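Local structure of mycobacterial cidal antitoxin MbcA (Mycobacterium tuberculosis, 6FKG) at residues C[49-52]-C[53-56]. The protein neutralizes its cognate toxin MbcT, as the antitoxin of a type II toxin-antitoxin pair, by blocking access to the toxin active site. Residues are numbered along the deposited sequence; the frame is centred on the assembly and turned at random.
Sequences RLNK and QRLI
N51 is the N-cap of helix 52-65: its OD1 accepts from R54 N at 3.2 Å with an N-H...O angle of 154°. The donor stands well above the amide carbonyl plane, 63° out of it, so the bond misses the lone-pair directions. A chi1 of -167° sets CG anti to the N51 backbone N, swinging OD1 toward the N-H of R54. N51 O accepts from L55 N at 3.2 Å, in the carbonyl plane, and receives a second, weak bond from R54 N; side chain and backbone thus serve first-turn N-H groups that lack a preceding helical carbonyl. The next residue repeats the pattern, I56 N donating to K52 O at 3.0 Å. N51 CG and ND2 also rest on R54 CG, each at 3.5 Å. R54 NE donates to R95 O and NH1 forms a salt bridge with E57, whose other carboxylate oxygen takes Q53 NE2. K52 CE lies 3.9 Å from I56 CD1, and K52 NZ donates to L5 O of an MbcT chain. L50 CD2 meets buried L55 CD1 at 3.8 Å; both leucines pack on W40 of helix 34-41, while L55 touches V26 and V30 of helix 23-30, to which a backbone hydrogen bond between N51 and V30 ties the cap.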
loop_
_atom_site.group_PDB
_atom_site.type_symbol
_atom_site.label_atom_id
_atom_site.label_comp_id
_atom_site.label_asym_id
_atom_site.label_seq_id
_atom_site.Cartn_x
_atom_site.Cartn_y
_atom_site.Cartn_z
ATOM N N ARG C 49 8.668 -2.983 26.633
ATOM C CA ARG C 49 8.964 -2.924 25.200
ATOM C C ARG C 49 10.457 -2.957 24.900
ATOM O O ARG C 49 11.232 -2.160 25.433
ATOM C CB ARG C 49 8.357 -1.660 24.581
ATOM C CG ARG C 49 8.623 -0.390 25.384
ATOM C CD ARG C 49 8.124 0.862 24.672
ATOM N NE ARG C 49 9.174 1.518 23.891
ATOM C CZ ARG C 49 10.083 2.354 24.393
ATOM N NH1 ARG C 49 10.083 2.652 25.687
ATOM N NH2 ARG C 49 10.992 2.902 23.598
ATOM N N LEU C 50 10.858 -3.879 24.031
ATOM C CA LEU C 50 12.247 -3.950 23.586
ATOM C C LEU C 50 12.333 -4.711 22.274
ATOM O O LEU C 50 11.858 -5.843 22.175
ATOM C CB LEU C 50 13.130 -4.620 24.636
ATOM C CG LEU C 50 14.605 -4.724 24.236
ATOM C CD1 LEU C 50 15.512 -4.353 25.398
ATOM C CD2 LEU C 50 14.927 -6.128 23.736
ATOM N N ASN C 51 12.942 -4.093 21.271
ATOM C CA ASN C 51 13.030 -4.733 19.966
ATOM C C ASN C 51 14.274 -5.613 19.902
ATOM O O ASN C 51 15.371 -5.137 19.622
ATOM C CB ASN C 51 13.034 -3.688 18.843
ATOM C CG ASN C 51 12.800 -4.312 17.476
ATOM O OD1 ASN C 51 13.197 -5.449 17.234
ATOM N ND2 ASN C 51 12.141 -3.582 16.589
ATOM N N LYS C 52 14.090 -6.900 20.170
ATOM C CA LYS C 52 15.204 -7.843 20.177
ATOM C C LYS C 52 15.877 -7.964 18.806
ATOM O O LYS C 52 17.093 -8.108 18.715
ATOM C CB LYS C 52 14.722 -9.215 20.640
ATOM C CG LYS C 52 15.750 -10.322 20.478
ATOM C CD LYS C 52 15.196 -11.644 20.998
ATOM C CE LYS C 52 16.038 -12.821 20.531
ATOM N NZ LYS C 52 15.441 -14.092 20.994
ATOM N N GLN C 53 15.082 -7.925 17.748
ATOM C CA GLN C 53 15.630 -7.972 16.399
ATOM C C GLN C 53 16.632 -6.834 16.180
ATOM O O GLN C 53 17.703 -7.041 15.611
ATOM C CB GLN C 53 14.507 -7.896 15.359
ATOM C CG GLN C 53 15.003 -7.999 13.917
ATOM C CD GLN C 53 13.965 -7.542 12.889
ATOM O OE1 GLN C 53 12.767 -7.785 13.044
ATOM N NE2 GLN C 53 14.430 -6.871 11.833
ATOM N N ARG C 54 16.297 -5.637 16.656
ATOM C CA ARG C 54 17.202 -4.498 16.492
ATOM C C ARG C 54 18.471 -4.642 17.335
ATOM O O ARG C 54 19.543 -4.235 16.898
ATOM C CB ARG C 54 16.500 -3.186 16.849
ATOM C CG ARG C 54 15.443 -2.756 15.856
ATOM C CD ARG C 54 16.049 -2.265 14.544
ATOM N NE ARG C 54 14.968 -1.826 13.670
ATOM C CZ ARG C 54 14.340 -2.612 12.802
ATOM N NH1 ARG C 54 14.712 -3.882 12.649
ATOM N NH2 ARG C 54 13.343 -2.121 12.077
ATOM N N LEU C 55 18.355 -5.206 18.537
ATOM C CA LEU C 55 19.532 -5.451 19.371
ATOM C C LEU C 55 20.510 -6.381 18.661
ATOM O O LEU C 55 21.729 -6.167 18.672
ATOM C CB LEU C 55 19.139 -6.058 20.721
ATOM C CG LEU C 55 18.969 -5.193 21.965
ATOM C CD1 LEU C 55 18.631 -6.096 23.128
ATOM C CD2 LEU C 55 20.223 -4.383 22.259
ATOM N N ILE C 56 19.977 -7.422 18.029
ATOM C CA ILE C 56 20.833 -8.363 17.329
ATOM C C ILE C 56 21.471 -7.699 16.119
ATOM O O ILE C 56 22.665 -7.885 15.849
ATOM C CB ILE C 56 20.051 -9.609 16.898
ATOM C CG1 ILE C 56 19.598 -10.363 18.145
ATOM C CG2 ILE C 56 20.903 -10.485 15.992
ATOM C CD1 ILE C 56 18.497 -11.377 17.883
#